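Long-range contacts in phosphoribosylaminoimidazole-succinocarboxamide synthase (Pyrococcus horikoshii, PDB 4O7R), which catalyses the ATP-dependent joining of L-aspartate to a carboxylated aminoimidazole ribonucleotide, giving the succinocarboxamide intermediate (SAICAR) of de novo purine biosynthesis: residues V91-V96 with I116-Y121; V95-L100 with I170-K175. All coordinates share one frame; numbering follows the deposited sequence.

Interaction 1 of 2, residues V91-V96 with I116-Y121. With U5P (uridine-5'-monophosphate), chain B.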
loop_
_atom_site.group_PDB
_atom_site.type_symbol
_atom_site.label_atom_id
_atom_site.label_comp_id
_atom_site.label_asym_id
_atom_site.label_seq_id
_atom_site.Cartn_x
_atom_site.Cartn_y
_atom_site.Cartn_z
ATOM N N VAL A 91 3.435 -10.626 -1.187
ATOM C CA VAL A 91 2.427 -11.272 -2.026
ATOM C C VAL A 91 2.689 -11.035 -3.516
ATOM O O VAL A 91 2.912 -9.909 -3.962
ATOM C CB VAL A 91 0.992 -10.841 -1.626
ATOM C CG1 VAL A 91 -0.025 -11.461 -2.571
ATOM C CG2 VAL A 91 0.697 -11.258 -0.192
ATOM N N VAL A 92 2.689 -12.111 -4.288
ATOM C CA VAL A 92 2.896 -11.984 -5.725
ATOM C C VAL A 92 1.573 -12.368 -6.391
ATOM O O VAL A 92 0.973 -13.391 -6.031
ATOM C CB VAL A 92 4.104 -12.819 -6.211
ATOM C CG1 VAL A 92 4.412 -12.570 -7.698
ATOM C CG2 VAL A 92 5.323 -12.487 -5.383
ATOM N N ARG A 93 1.098 -11.520 -7.311
ATOM C CA ARG A 93 -0.216 -11.730 -7.960
ATOM C C ARG A 93 -0.120 -11.738 -9.491
ATOM O O ARG A 93 0.381 -10.781 -10.078
ATOM C CB ARG A 93 -1.237 -10.682 -7.458
ATOM C CG ARG A 93 -1.016 -10.309 -5.985
ATOM C CD ARG A 93 -2.093 -9.383 -5.428
ATOM N NE ARG A 93 -3.316 -10.125 -5.159
ATOM C CZ ARG A 93 -3.934 -10.197 -3.988
ATOM N NH1 ARG A 93 -3.485 -9.537 -2.914
ATOM N NH2 ARG A 93 -5.020 -10.951 -3.896
ATOM N N ASN A 94 -0.555 -12.833 -10.120
ATOM C CA ASN A 94 -0.625 -12.961 -11.599
ATOM C C ASN A 94 -2.065 -12.755 -12.121
ATOM O O ASN A 94 -2.281 -12.120 -13.174
ATOM C CB ASN A 94 -0.125 -14.342 -12.048
ATOM C CG ASN A 94 1.278 -14.650 -11.536
ATOM O OD1 ASN A 94 2.215 -13.921 -11.841
ATOM N ND2 ASN A 94 1.423 -15.705 -10.728
ATOM N N VAL A 95 -3.031 -13.299 -11.378
ATOM C CA VAL A 95 -4.452 -13.228 -11.714
ATOM C C VAL A 95 -5.206 -12.508 -10.577
ATOM O O VAL A 95 -4.894 -12.708 -9.398
ATOM C CB VAL A 95 -5.043 -14.641 -11.949
ATOM C CG1 VAL A 95 -6.549 -14.571 -12.202
ATOM C CG2 VAL A 95 -4.359 -15.324 -13.127
ATOM N N VAL A 96 -6.169 -11.650 -10.921
ATOM C CA VAL A 96 -6.922 -10.902 -9.899
ATOM C C VAL A 96 -7.797 -11.865 -9.088
ATOM O O VAL A 96 -8.536 -12.683 -9.655
ATOM C CB VAL A 96 -7.764 -9.748 -10.508
ATOM C CG1 VAL A 96 -8.675 -9.108 -9.465
ATOM C CG2 VAL A 96 -6.855 -8.685 -11.095
ATOM N N ILE A 116 2.163 -8.536 -9.948
ATOM C CA ILE A 116 2.062 -7.459 -8.957
ATOM C C ILE A 116 2.685 -7.976 -7.688
ATOM O O ILE A 116 2.334 -9.067 -7.253
ATOM C CB ILE A 116 0.600 -7.071 -8.662
ATOM C CG1 ILE A 116 0.073 -6.176 -9.768
ATOM C CG2 ILE A 116 0.493 -6.317 -7.337
ATOM C CD1 ILE A 116 -1.391 -5.801 -9.593
ATOM N N VAL A 117 3.610 -7.219 -7.103
ATOM C CA VAL A 117 4.152 -7.572 -5.779
ATOM C C VAL A 117 3.554 -6.632 -4.734
ATOM O O VAL A 117 3.552 -5.412 -4.925
ATOM C CB VAL A 117 5.703 -7.566 -5.738
ATOM C CG1 VAL A 117 6.222 -8.089 -4.418
ATOM C CG2 VAL A 117 6.269 -8.428 -6.838
ATOM N N GLU A 118 3.012 -7.208 -3.654
ATOM C CA GLU A 118 2.538 -6.435 -2.502
ATOM C C GLU A 118 3.284 -6.780 -1.221
ATOM O O GLU A 118 3.615 -7.938 -0.971
ATOM C CB GLU A 118 1.029 -6.606 -2.288
ATOM C CG GLU A 118 0.235 -6.382 -3.562
ATOM C CD GLU A 118 -1.257 -6.578 -3.407
ATOM O OE1 GLU A 118 -1.690 -7.423 -2.585
ATOM O OE2 GLU A 118 -1.996 -5.875 -4.129
ATOM N N LEU A 119 3.541 -5.754 -0.419
ATOM C CA LEU A 119 4.197 -5.885 0.858
ATOM C C LEU A 119 3.165 -5.643 1.935
ATOM O O LEU A 119 2.423 -4.648 1.879
ATOM C CB LEU A 119 5.309 -4.837 1.003
ATOM C CG LEU A 119 6.465 -4.911 0.008
ATOM C CD1 LEU A 119 7.429 -3.776 0.331
ATOM C CD2 LEU A 119 7.142 -6.276 0.083
ATOM N N TYR A 120 3.131 -6.551 2.909
ATOM C CA TYR A 120 2.236 -6.452 4.062
ATOM C C TYR A 120 3.091 -6.514 5.316
ATOM O O TYR A 120 4.033 -7.307 5.386
ATOM C CB TYR A 120 1.208 -7.600 4.061
ATOM C CG TYR A 120 0.188 -7.479 2.964
ATOM C CD1 TYR A 120 -1.010 -6.758 3.158
ATOM C CD2 TYR A 120 0.415 -8.061 1.708
ATOM C CE1 TYR A 120 -1.944 -6.636 2.131
ATOM C CE2 TYR A 120 -0.516 -7.944 0.688
ATOM C CZ TYR A 120 -1.680 -7.225 0.898
ATOM O OH TYR A 120 -2.589 -7.122 -0.149
ATOM N N TYR A 121 2.773 -5.674 6.298
ATOM C CA TYR A 121 3.470 -5.702 7.583
ATOM C C TYR A 121 2.798 -6.759 8.482
ATOM O O TYR A 121 1.588 -6.703 8.693
ATOM C CB TYR A 121 3.491 -4.281 8.193
ATOM C CG TYR A 121 3.920 -4.132 9.655
ATOM C CD1 TYR A 121 5.046 -4.804 10.178
ATOM C CD2 TYR A 121 3.215 -3.286 10.500
ATOM C CE1 TYR A 121 5.420 -4.645 11.508
ATOM C CE2 TYR A 121 3.573 -3.120 11.826
ATOM C CZ TYR A 121 4.664 -3.798 12.331
ATOM O OH TYR A 121 4.985 -3.597 13.659
HETATM N N1 U5P B . -2.104 -15.107 1.990
HETATM C C2 U5P B . -1.459 -15.880 3.009
HETATM N N3 U5P B . -1.490 -15.479 4.296
HETATM C C4 U5P B . -2.144 -14.341 4.630
HETATM C C5 U5P B . -2.780 -13.559 3.655
HETATM C C6 U5P B . -2.748 -13.964 2.323
HETATM O O2 U5P B . -0.862 -16.932 2.717
HETATM O O4 U5P B . -2.175 -13.964 5.823
HETATM C "C1'" U5P B . -2.064 -15.549 0.587
HETATM C "C2'" U5P B . -3.438 -15.962 0.088
HETATM O "O2'" U5P B . -3.706 -17.345 0.329
HETATM C "C3'" U5P B . -3.330 -15.641 -1.391
HETATM C "C4'" U5P B . -2.416 -14.414 -1.470
HETATM O "O3'" U5P B . -2.657 -16.709 -2.045
HETATM O "O4'" U5P B . -1.621 -14.485 -0.279
HETATM C "C5'" U5P B . -3.168 -13.077 -1.564
HETATM O "O5'" U5P B . -4.054 -12.936 -0.453
HETATM P P U5P B . -5.201 -11.813 -0.343
HETATM O O1P U5P B . -5.935 -11.811 -1.640
HETATM O O2P U5P B . -6.036 -12.287 0.835
HETATM O O3P U5P B . -4.430 -10.540 -0.059
#
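On one face of two antiparallel strands the ends of Arg93 and Glu118 meet in a salt bridge, Arg93 NH1 to Glu118 OE1, 2.8 Å. The salt bridge runs diagonally between two hydrogen-bonded pairs, Val91 with Glu118 and Arg93 with Ile116, whose bonds include Val91 N to Glu118 O at 2.7 Å. Between them Val92 faces Val117 as a non-hydrogen-bonded pair, turned to the other face, where helix 143-166 covers both valines. The carboxylate of Glu118 is turned 67° from the guanidinium plane: OE1 lies near the guanidinium plane of Arg93, but NH1 meets it from above the carboxylate plane, while Tyr120 OH, 2.6 Å from Glu118 OE1, donates from the opposite face. Two donors thus grip one oxygen. Val91 CG2 lies 3.6 Å from Tyr120 CE2, so ring and valine pack closely at this end. A bend at chi3 (76°) brings the guanidinium up to the phosphate of the bound uridine monophosphate, where Arg93 NH2 holds O1P at 2.6 Å and NH1 makes a longer bond to O3P. With Arg93 cut back to an alanine, the Glu118 carboxylate would probably lose its ion-pair partner and the phosphate two of its hydrogen bonds. The valine pair is looser, Val92 CG2 and Val117 CG2 being 4.4 Å apart, and the more open side is at Tyr120, which is partly exposed. The whole is an antiparallel ladder whose Arg93, Glu118 and Tyr120 face borders a nucleotide phosphate site, here filled by uridine monophosphate.

Interaction 2 of 2, residues V95-L100 with I170-K175. With U5P (uridine-5'-monophosphate), chain B.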
loop_
_atom_site.group_PDB
_atom_site.type_symbol
_atom_site.label_atom_id
_atom_site.label_comp_id
_atom_site.label_asym_id
_atom_site.label_seq_id
_atom_site.Cartn_x
_atom_site.Cartn_y
_atom_site.Cartn_z
ATOM N N VAL A 95 -3.031 -13.299 -11.378
ATOM C CA VAL A 95 -4.452 -13.228 -11.714
ATOM C C VAL A 95 -5.206 -12.508 -10.577
ATOM O O VAL A 95 -4.894 -12.708 -9.398
ATOM C CB VAL A 95 -5.043 -14.641 -11.949
ATOM C CG1 VAL A 95 -6.549 -14.571 -12.202
ATOM C CG2 VAL A 95 -4.359 -15.324 -13.127
ATOM N N VAL A 96 -6.169 -11.650 -10.921
ATOM C CA VAL A 96 -6.922 -10.902 -9.899
ATOM C C VAL A 96 -7.797 -11.865 -9.088
ATOM O O VAL A 96 -8.536 -12.683 -9.655
ATOM C CB VAL A 96 -7.764 -9.748 -10.508
ATOM C CG1 VAL A 96 -8.675 -9.108 -9.465
ATOM C CG2 VAL A 96 -6.855 -8.685 -11.095
ATOM N N ALA A 97 -7.662 -11.783 -7.766
ATOM C CA ALA A 97 -8.431 -12.612 -6.822
ATOM C C ALA A 97 -8.364 -11.991 -5.443
ATOM O O ALA A 97 -7.574 -11.073 -5.220
ATOM C CB ALA A 97 -7.912 -14.040 -6.782
ATOM N N GLY A 98 -9.188 -12.493 -4.520
ATOM C CA GLY A 98 -9.206 -12.015 -3.119
ATOM C C GLY A 98 -9.166 -10.501 -2.931
ATOM O O GLY A 98 -9.936 -9.756 -3.544
ATOM N N SER A 99 -8.244 -10.043 -2.098
ATOM C CA SER A 99 -8.190 -8.631 -1.668
ATOM C C SER A 99 -7.861 -7.619 -2.809
ATOM O O SER A 99 -8.190 -6.425 -2.704
ATOM C CB SER A 99 -7.182 -8.489 -0.504
ATOM O OG SER A 99 -5.868 -8.318 -1.029
ATOM N N LEU A 100 -7.231 -8.098 -3.888
ATOM C CA LEU A 100 -6.904 -7.240 -5.041
ATOM C C LEU A 100 -8.152 -6.696 -5.760
ATOM O O LEU A 100 -8.112 -5.612 -6.361
ATOM C CB LEU A 100 -5.940 -7.931 -6.019
ATOM C CG LEU A 100 -5.490 -7.135 -7.265
ATOM C CD1 LEU A 100 -4.704 -5.862 -6.935
ATOM C CD2 LEU A 100 -4.656 -8.003 -8.193
ATOM N N ILE A 170 -3.088 -23.140 -12.792
ATOM C CA ILE A 170 -2.767 -21.715 -12.841
ATOM C C ILE A 170 -2.391 -21.231 -11.446
ATOM O O ILE A 170 -3.185 -21.392 -10.499
ATOM C CB ILE A 170 -3.917 -20.841 -13.378
ATOM C CG1 ILE A 170 -4.373 -21.307 -14.766
ATOM C CG2 ILE A 170 -3.480 -19.390 -13.469
ATOM C CD1 ILE A 170 -5.858 -21.061 -14.993
ATOM N N LEU A 171 -1.189 -20.649 -11.331
ATOM C CA LEU A 171 -0.778 -19.930 -10.124
ATOM C C LEU A 171 -1.336 -18.495 -10.105
ATOM O O LEU A 171 -0.812 -17.565 -10.740
ATOM C CB LEU A 171 0.750 -19.927 -9.955
ATOM C CG LEU A 171 1.330 -19.257 -8.702
ATOM C CD1 LEU A 171 0.985 -20.000 -7.422
ATOM C CD2 LEU A 171 2.831 -19.174 -8.848
ATOM N N VAL A 172 -2.409 -18.328 -9.354
ATOM C CA VAL A 172 -3.140 -17.066 -9.300
ATOM C C VAL A 172 -2.365 -15.992 -8.505
ATOM O O VAL A 172 -2.047 -14.915 -9.034
ATOM C CB VAL A 172 -4.544 -17.375 -8.745
ATOM C CG1 VAL A 172 -5.317 -16.129 -8.322
ATOM C CG2 VAL A 172 -5.303 -18.256 -9.745
ATOM N N ASP A 173 -2.041 -16.313 -7.256
ATOM C CA ASP A 173 -1.218 -15.473 -6.388
ATOM C C ASP A 173 -0.616 -16.370 -5.310
ATOM O O ASP A 173 -0.914 -17.568 -5.260
ATOM C CB ASP A 173 -2.063 -14.326 -5.756
ATOM C CG ASP A 173 -3.282 -14.840 -5.019
ATOM O OD1 ASP A 173 -3.168 -15.904 -4.393
ATOM O OD2 ASP A 173 -4.366 -14.210 -5.060
ATOM N N PHE A 174 0.205 -15.801 -4.436
ATOM C CA PHE A 174 0.769 -16.564 -3.320
ATOM C C PHE A 174 1.525 -15.632 -2.395
ATOM O O PHE A 174 1.965 -14.564 -2.824
ATOM C CB PHE A 174 1.690 -17.691 -3.831
ATOM C CG PHE A 174 2.930 -17.205 -4.543
ATOM C CD1 PHE A 174 4.116 -17.011 -3.845
ATOM C CD2 PHE A 174 2.916 -16.975 -5.907
ATOM C CE1 PHE A 174 5.258 -16.564 -4.496
ATOM C CE2 PHE A 174 4.067 -16.543 -6.571
ATOM C CZ PHE A 174 5.243 -16.338 -5.861
ATOM N N LYS A 175 1.677 -16.040 -1.138
ATOM C CA LYS A 175 2.377 -15.246 -0.119
ATOM C C LYS A 175 3.732 -15.912 0.228
ATOM O O LYS A 175 3.804 -17.148 0.374
ATOM C CB LYS A 175 1.499 -15.093 1.119
ATOM C CG LYS A 175 2.072 -14.254 2.269
ATOM C CD LYS A 175 2.890 -15.058 3.286
ATOM C CE LYS A 175 2.025 -16.091 4.026
ATOM N NZ LYS A 175 2.771 -17.008 4.953
HETATM N N1 U5P B . -2.104 -15.107 1.990
HETATM C C2 U5P B . -1.459 -15.880 3.009
HETATM N N3 U5P B . -1.490 -15.479 4.296
HETATM C C4 U5P B . -2.144 -14.341 4.630
HETATM C C5 U5P B . -2.780 -13.559 3.655
HETATM C C6 U5P B . -2.748 -13.964 2.323
HETATM O O2 U5P B . -0.862 -16.932 2.717
HETATM O O4 U5P B . -2.175 -13.964 5.823
HETATM C "C1'" U5P B . -2.064 -15.549 0.587
HETATM C "C2'" U5P B . -3.438 -15.962 0.088
HETATM O "O2'" U5P B . -3.706 -17.345 0.329
HETATM C "C3'" U5P B . -3.330 -15.641 -1.391
HETATM C "C4'" U5P B . -2.416 -14.414 -1.470
HETATM O "O3'" U5P B . -2.657 -16.709 -2.045
HETATM O "O4'" U5P B . -1.621 -14.485 -0.279
HETATM C "C5'" U5P B . -3.168 -13.077 -1.564
HETATM O "O5'" U5P B . -4.054 -12.936 -0.453
HETATM P P U5P B . -5.201 -11.813 -0.343
HETATM O O1P U5P B . -5.935 -11.811 -1.640
HETATM O O2P U5P B . -6.036 -12.287 0.835
HETATM O O3P U5P B . -4.430 -10.540 -0.059
HETATM O O HOH W 1 -4.491 -12.034 -6.736
#
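The phosphate and ribose of the bound uridine monophosphate lie in a pocket with walls from the loop 95-100 and the strand 170-175, and this contact is where those walls come together. Their single direct hydrogen bond runs from Val95 N to Val172 O, 3.0 Å and nearly straight. Around it the packing is apolar. Val172 CG1, which lies anti to the backbone N (chi1 167°), is the branch that does the touching: it fits against Val95 CB and also against Ala97, with Val172 CG1 to Ala97 CB at 3.7 Å. Val95 CG2 meets Ile170 CG2 at 4.2 Å, the two side chains crossing at about a right angle. Farther toward the ligand the contact turns polar. A water donates to Val95 O and to Asp173 OD2, at 2.7 Å from the latter, bridging loop and strand. The other oxygen of the carboxylate takes the ribose hydroxyl, U5P O3' to Asp173 OD1 at 2.5 Å, so the two oxygens have separate tasks; Arg198 also pairs with OD2 and probably helps to set the rotation of the group. On the loop side, Ser99 holds the phosphate twice, with its N on O1P at 2.9 Å and its OG on O3P at 2.8 Å. Gly98 passes 3.6 Å from O1P at its CA, and a CB there would collide with that oxygen, while its positive phi also suits a residue without a side chain. Behind strand 170-175, Leu171 and Phe174 pack on helix 143-166, and strand 197-201 lies alongside, with Arg198 and Trp200 touching Val172.

How the interactions relate
The two contacts lie about 7 Å apart between centres and start from the same overlapping stretch, sharing Val95 and Val96, with partner 116-121 coming before 170-175. Strand 84-93 joins them: in the six-stranded antiparallel sheet it lies between strand 111-121, its partner in interaction 1, and strand 169-180, which supplies the second segment of interaction 2. At Asn94 the chain turns a corner and leads on to segment 95-100; Asn94 N lies 2.8 Å from Val172 O, a probable hydrogen bond across the junction. Both contacts touch the same uridine monophosphate, so sheet strands and the following loop jointly shape one nucleotide-binding pocket.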